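Local structure of HicA3 Toxin (Yersinia pestis, 4P78) at residues G4-R9 and K51-Q56; H28-K33 and R37-L42. The protein is the toxin of a HicA-HicB toxin-antitoxin system, probably an RNA-cleaving growth inhibitor, bound here by its antitoxin HicB3. One frame throughout, in Å; residues are numbered along the deposited sequence.

Interaction 1: G4-R9 and K51-Q56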
loop_
_atom_site.group_PDB
_atom_site.type_symbol
_atom_site.label_atom_id
_atom_site.label_comp_id
_atom_site.label_asym_id
_atom_site.label_seq_id
_atom_site.Cartn_x
_atom_site.Cartn_y
_atom_site.Cartn_z
ATOM N N GLY C 4 -21.735 13.829 7.440
ATOM C CA GLY C 4 -23.135 14.089 7.714
ATOM C C GLY C 4 -23.964 14.204 6.461
ATOM O O GLY C 4 -25.058 13.639 6.387
ATOM N N GLU C 5 -23.455 14.925 5.467
ATOM C CA GLU C 5 -24.181 15.053 4.209
ATOM C C GLU C 5 -24.242 13.714 3.445
ATOM O O GLU C 5 -25.261 13.402 2.818
ATOM C CB GLU C 5 -23.561 16.126 3.318
ATOM C CG GLU C 5 -24.408 16.402 2.083
ATOM C CD GLU C 5 -23.748 17.342 1.099
ATOM O OE1 GLU C 5 -22.904 18.161 1.525
ATOM O OE2 GLU C 5 -24.081 17.262 -0.105
ATOM N N LEU C 6 -23.170 12.925 3.507
ATOM C CA LEU C 6 -23.155 11.609 2.857
ATOM C C LEU C 6 -24.209 10.685 3.471
ATOM O O LEU C 6 -24.955 10.022 2.756
ATOM C CB LEU C 6 -21.761 10.961 2.956
ATOM C CG LEU C 6 -21.667 9.498 2.484
ATOM C CD1 LEU C 6 -22.255 9.336 1.090
ATOM C CD2 LEU C 6 -20.208 9.002 2.520
ATOM N N ILE C 7 -24.261 10.653 4.799
ATOM C CA ILE C 7 -25.268 9.877 5.527
ATOM C C ILE C 7 -26.698 10.287 5.129
ATOM O O ILE C 7 -27.561 9.435 4.896
ATOM C CB ILE C 7 -25.079 10.028 7.061
ATOM C CG1 ILE C 7 -23.770 9.361 7.508
ATOM C CG2 ILE C 7 -26.278 9.465 7.825
ATOM C CD1 ILE C 7 -23.511 9.452 9.001
ATOM N N LYS C 8 -26.947 11.586 5.015
ATOM C CA LYS C 8 -28.280 12.027 4.598
ATOM C C LYS C 8 -28.560 11.688 3.124
ATOM O O LYS C 8 -29.684 11.353 2.776
ATOM C CB LYS C 8 -28.451 13.517 4.893
ATOM C CG LYS C 8 -28.365 13.801 6.413
ATOM C CD LYS C 8 -27.813 15.194 6.752
ATOM C CE LYS C 8 -27.388 15.268 8.221
ATOM N NZ LYS C 8 -26.454 16.407 8.501
ATOM N N ARG C 9 -27.535 11.689 2.272
ATOM C CA ARG C 9 -27.735 11.199 0.909
ATOM C C ARG C 9 -28.022 9.696 0.888
ATOM O O ARG C 9 -28.797 9.219 0.052
ATOM C CB ARG C 9 -26.529 11.528 0.032
ATOM C CG ARG C 9 -26.458 13.003 -0.331
ATOM C CD ARG C 9 -25.161 13.347 -1.020
ATOM N NE ARG C 9 -25.056 14.780 -1.271
ATOM C CZ ARG C 9 -25.595 15.386 -2.318
ATOM N NH1 ARG C 9 -26.274 14.678 -3.214
ATOM N NH2 ARG C 9 -25.458 16.695 -2.472
ATOM N N LYS C 51 -13.809 12.087 -4.132
ATOM C CA LYS C 51 -14.613 11.699 -5.276
ATOM C C LYS C 51 -14.523 10.181 -5.514
ATOM O O LYS C 51 -15.505 9.543 -5.887
ATOM C CB LYS C 51 -14.170 12.463 -6.529
ATOM C CG LYS C 51 -15.226 12.425 -7.627
ATOM C CD LYS C 51 -16.565 12.913 -7.060
ATOM C CE LYS C 51 -17.703 12.862 -8.067
ATOM N NZ LYS C 51 -18.852 13.684 -7.556
ATOM N N GLY C 52 -13.339 9.608 -5.301
ATOM C CA GLY C 52 -13.167 8.163 -5.403
ATOM C C GLY C 52 -14.151 7.412 -4.515
ATOM O O GLY C 52 -14.865 6.514 -4.987
ATOM N N LEU C 53 -14.208 7.786 -3.238
ATOM C CA LEU C 53 -15.117 7.130 -2.311
ATOM C C LEU C 53 -16.566 7.352 -2.740
ATOM O O LEU C 53 -17.348 6.404 -2.799
ATOM C CB LEU C 53 -14.904 7.628 -0.878
ATOM C CG LEU C 53 -15.620 6.802 0.200
ATOM C CD1 LEU C 53 -14.805 6.784 1.514
ATOM C CD2 LEU C 53 -17.028 7.330 0.464
ATOM N N LEU C 54 -16.919 8.600 -3.037
ATOM C CA LEU C 54 -18.294 8.923 -3.425
ATOM C C LEU C 54 -18.754 8.108 -4.635
ATOM O O LEU C 54 -19.882 7.606 -4.646
ATOM C CB LEU C 54 -18.440 10.421 -3.721
ATOM C CG LEU C 54 -18.309 11.343 -2.510
ATOM C CD1 LEU C 54 -18.427 12.793 -2.927
ATOM C CD2 LEU C 54 -19.364 10.996 -1.470
ATOM N N ARG C 55 -17.882 7.966 -5.638
ATOM C CA ARG C 55 -18.213 7.199 -6.845
ATOM C C ARG C 55 -18.557 5.755 -6.496
ATOM O O ARG C 55 -19.441 5.150 -7.097
ATOM C CB ARG C 55 -17.047 7.236 -7.847
ATOM C CG ARG C 55 -16.999 8.476 -8.744
ATOM C CD ARG C 55 -17.774 8.246 -10.025
ATOM N NE ARG C 55 -17.604 9.328 -10.994
ATOM C CZ ARG C 55 -16.598 9.405 -11.867
ATOM N NH1 ARG C 55 -15.655 8.474 -11.891
ATOM N NH2 ARG C 55 -16.530 10.424 -12.716
ATOM N N GLN C 56 -17.839 5.206 -5.520
ATOM C CA GLN C 56 -18.072 3.839 -5.075
ATOM C C GLN C 56 -19.344 3.759 -4.247
ATOM O O GLN C 56 -20.102 2.787 -4.338
ATOM C CB GLN C 56 -16.876 3.332 -4.269
ATOM C CG GLN C 56 -17.000 1.878 -3.781
ATOM C CD GLN C 56 -16.948 0.871 -4.924
ATOM O OE1 GLN C 56 -16.550 1.196 -6.047
ATOM N NE2 GLN C 56 -17.353 -0.360 -4.638
#
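L6 on helix 3-12 reaches across to L53 and L54 on helix 51-61, and this small leucine cluster is one place where the two helices of the alpha-beta-beta-beta-alpha HicA fold, which resembles a double-stranded RNA-binding domain, pack together on one side of the sheet. The packing is entirely apolar. L6 holds CG opposite its backbone N (chi1 172°), which carries the isobutyl fork toward the second helix, and each of its two methyls finds a different leucine. L6 CD2 lies 4.1 Å from L53 CD2, the two side chains slanting across each other, while L6 CD1 sits 4.2 Å from L54 CD2. The backbones stay well apart, L6 CA being 8.4 Å from L54 CA, and the buried area is modest. I49 and I63 also pack on L6, filling in around the fork, and F25 of the HicB3 antitoxin chain packs on L53.

The polar work is done away from the leucines. One turn apart on the first helix, E5 and R9 form a salt bridge; R9 NH1 also bonds to K64 O beyond helix 51-61, so that the first helix is tied to the C-terminal tail. The guanidinium comes side-on, with both donors on one carboxylate oxygen: R9 NH2 is 2.8 Å from E5 OE2, nearly in line with the C-O bond, and R9 NE lies 2.9 Å from the same E5 OE2, on its anti side and 23° out of the carboxylate plane.

Interaction 2: H28-K33 and R37-L42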
loop_
_atom_site.group_PDB
_atom_site.type_symbol
_atom_site.label_atom_id
_atom_site.label_comp_id
_atom_site.label_asym_id
_atom_site.label_seq_id
_atom_site.Cartn_x
_atom_site.Cartn_y
_atom_site.Cartn_z
ATOM N N HIS C 28 -16.995 4.893 13.672
ATOM C CA HIS C 28 -17.574 4.446 12.418
ATOM C C HIS C 28 -19.078 4.536 12.552
ATOM O O HIS C 28 -19.598 4.462 13.662
ATOM C CB HIS C 28 -17.173 2.999 12.099
ATOM C CG HIS C 28 -15.713 2.726 12.258
ATOM N ND1 HIS C 28 -14.851 2.664 11.186
ATOM C CD2 HIS C 28 -14.960 2.513 13.366
ATOM C CE1 HIS C 28 -13.628 2.421 11.627
ATOM N NE2 HIS C 28 -13.671 2.317 12.944
ATOM N N VAL C 29 -19.773 4.680 11.430
ATOM C CA VAL C 29 -21.224 4.559 11.424
ATOM C C VAL C 29 -21.581 3.405 10.469
ATOM O O VAL C 29 -21.068 3.346 9.352
ATOM C CB VAL C 29 -21.895 5.894 11.014
ATOM C CG1 VAL C 29 -23.403 5.738 10.810
ATOM C CG2 VAL C 29 -21.625 6.972 12.069
ATOM N N THR C 30 -22.397 2.460 10.934
ATOM C CA THR C 30 -22.940 1.426 10.052
ATOM C C THR C 30 -24.370 1.768 9.620
ATOM O O THR C 30 -25.149 2.372 10.373
ATOM C CB THR C 30 -22.931 0.012 10.700
ATOM O OG1 THR C 30 -23.800 -0.045 11.842
ATOM C CG2 THR C 30 -21.516 -0.402 11.084
ATOM N N LEU C 31 -24.703 1.409 8.390
ATOM C CA LEU C 31 -26.057 1.624 7.892
ATOM C C LEU C 31 -26.578 0.342 7.298
ATOM O O LEU C 31 -25.800 -0.514 6.880
ATOM C CB LEU C 31 -26.105 2.731 6.844
ATOM C CG LEU C 31 -25.604 4.110 7.292
ATOM C CD1 LEU C 31 -24.113 4.325 6.910
ATOM C CD2 LEU C 31 -26.509 5.188 6.704
ATOM N N CYS C 32 -27.899 0.224 7.257
ATOM C CA CYS C 32 -28.559 -0.907 6.636
ATOM C C CYS C 32 -29.754 -0.400 5.846
ATOM O O CYS C 32 -30.173 0.744 6.001
ATOM C CB CYS C 32 -29.008 -1.918 7.688
ATOM S SG CYS C 32 -30.141 -1.227 8.911
ATOM N N LYS C 33 -30.308 -1.257 5.001
ATOM C CA LYS C 33 -31.435 -0.876 4.168
ATOM C C LYS C 33 -32.454 -1.999 4.201
ATOM O O LYS C 33 -32.116 -3.148 3.923
ATOM C CB LYS C 33 -30.976 -0.580 2.732
ATOM C CG LYS C 33 -32.086 -0.129 1.793
ATOM C CD LYS C 33 -31.536 0.316 0.435
ATOM C CE LYS C 33 -32.653 0.856 -0.447
ATOM N NZ LYS C 33 -32.145 1.405 -1.740
ATOM N N ARG C 37 -29.829 -7.351 2.472
ATOM C CA ARG C 37 -28.963 -7.991 3.448
ATOM C C ARG C 37 -27.519 -7.498 3.263
ATOM O O ARG C 37 -26.591 -8.285 3.044
ATOM C CB ARG C 37 -29.057 -9.513 3.327
ATOM C CG ARG C 37 -30.471 -10.076 3.542
ATOM C CD ARG C 37 -30.546 -11.543 3.128
ATOM N NE ARG C 37 -30.107 -11.723 1.743
ATOM C CZ ARG C 37 -29.501 -12.812 1.271
ATOM N NH1 ARG C 37 -29.251 -13.839 2.072
ATOM N NH2 ARG C 37 -29.141 -12.875 -0.008
ATOM N N LYS C 38 -27.348 -6.180 3.342
ATOM C CA LYS C 38 -26.033 -5.564 3.209
ATOM C C LYS C 38 -25.793 -4.528 4.302
ATOM O O LYS C 38 -26.738 -4.028 4.930
ATOM C CB LYS C 38 -25.884 -4.915 1.836
ATOM C CG LYS C 38 -26.017 -5.883 0.660
ATOM C CD LYS C 38 -25.626 -5.192 -0.637
ATOM C CE LYS C 38 -25.642 -6.139 -1.825
ATOM N NZ LYS C 38 -26.935 -6.082 -2.570
ATOM N N ILE C 39 -24.521 -4.212 4.522
ATOM C CA ILE C 39 -24.117 -3.188 5.472
ATOM C C ILE C 39 -23.238 -2.181 4.754
ATOM O O ILE C 39 -22.430 -2.550 3.896
ATOM C CB ILE C 39 -23.346 -3.789 6.682
ATOM C CG1 ILE C 39 -24.257 -4.678 7.534
ATOM C CG2 ILE C 39 -22.720 -2.684 7.542
ATOM C CD1 ILE C 39 -25.247 -3.925 8.389
ATOM N N ILE C 40 -23.405 -0.906 5.081
ATOM C CA ILE C 40 -22.411 0.088 4.712
ATOM C C ILE C 40 -21.702 0.550 5.979
ATOM O O ILE C 40 -22.347 0.926 6.957
ATOM C CB ILE C 40 -23.034 1.275 3.959
ATOM C CG1 ILE C 40 -23.563 0.787 2.611
ATOM C CG2 ILE C 40 -21.998 2.403 3.749
ATOM C CD1 ILE C 40 -24.163 1.852 1.764
ATOM N N THR C 41 -20.371 0.461 5.974
ATOM C CA THR C 41 -19.556 0.960 7.078
ATOM C C THR C 41 -18.792 2.204 6.627
ATOM O O THR C 41 -17.979 2.149 5.692
ATOM C CB THR C 41 -18.545 -0.111 7.600
ATOM O OG1 THR C 41 -19.244 -1.288 8.019
ATOM C CG2 THR C 41 -17.745 0.428 8.769
ATOM N N LEU C 42 -19.067 3.319 7.300
ATOM C CA LEU C 42 -18.458 4.616 6.996
ATOM C C LEU C 42 -17.542 5.113 8.099
ATOM O O LEU C 42 -17.866 4.986 9.279
ATOM C CB LEU C 42 -19.536 5.682 6.775
ATOM C CG LEU C 42 -20.419 5.605 5.545
ATOM C CD1 LEU C 42 -21.441 6.742 5.584
ATOM C CD2 LEU C 42 -19.516 5.710 4.330
HETATM O O HOH W 1 -29.309 -3.568 4.973
#
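I40 O is held twice from the neighbouring strand: L31 N donates to it over 2.8 Å, lying in the carbonyl plane, and T30 CA adds a CH...O contact to I40 O at 3.2 Å. The return bond, from I40 N to L31 O, is 3.0 Å, with the donor tilted 28° from the carbonyl plane. A second reciprocal pair joins V29 and L42, where L42 N meets V29 O at 2.9 Å, almost in line with the carbonyl bond, and V29 N donates back to L42 O. Further along, a water lies between K33 N and K38 O; its position is doubtful, since it sits rather close to both.

These bonds make an antiparallel beta hairpin, strands 27-33 and 36-44 of the three-stranded sheet, with the segment axes at 155° to each other. One face carries V29, L31, I40 and L42. There L31 CD1 lies 3.8 Å from L42 CD1, the two side chains meeting diagonally between successive hydrogen-bonded pairs, and it also touches the CG2 methyl of I40.

The other face is mixed. T30 and T41, a non-hydrogen-bonded pair, stand side by side and point the same way, T30 CG2 being 3.9 Å from T41 OG1. Their hydroxyls part company: T30 OG1 bonds to R18 NH1 on strand 16-22, whereas T41 OG1, set beside its own backbone N (chi1 -58°), bonds to H45 ND1 of the HicB3 antitoxin chain. T41 also makes backbone hydrogen bonds to that chain. Nearby, I39 CD1 packs 4.3 Å from C32 CB.

The two contacts belong to one small layered domain, their centres about 13 Å apart on opposite sides of the chain's centre. Along the chain, interaction 2 is nested within interaction 1: helix 3-12 comes first, the hairpin follows, and strand 36-44 then leads on to helix 51-61. Helix 3-12 joins them, being helix partner in interaction 1 and resting on the hairpin's aliphatic face as well. L6 CD2 is 3.8 Å from L42 CD2, and I7 CD1 lies 4.1 Å from V29 CG1. L6 therefore belongs to a continuous apolar core running from sheet to second helix. The HicB3 antitoxin reaches both contacts, at helix 51-61 and strand 36-44, so its binding surface spans both layers of the toxin.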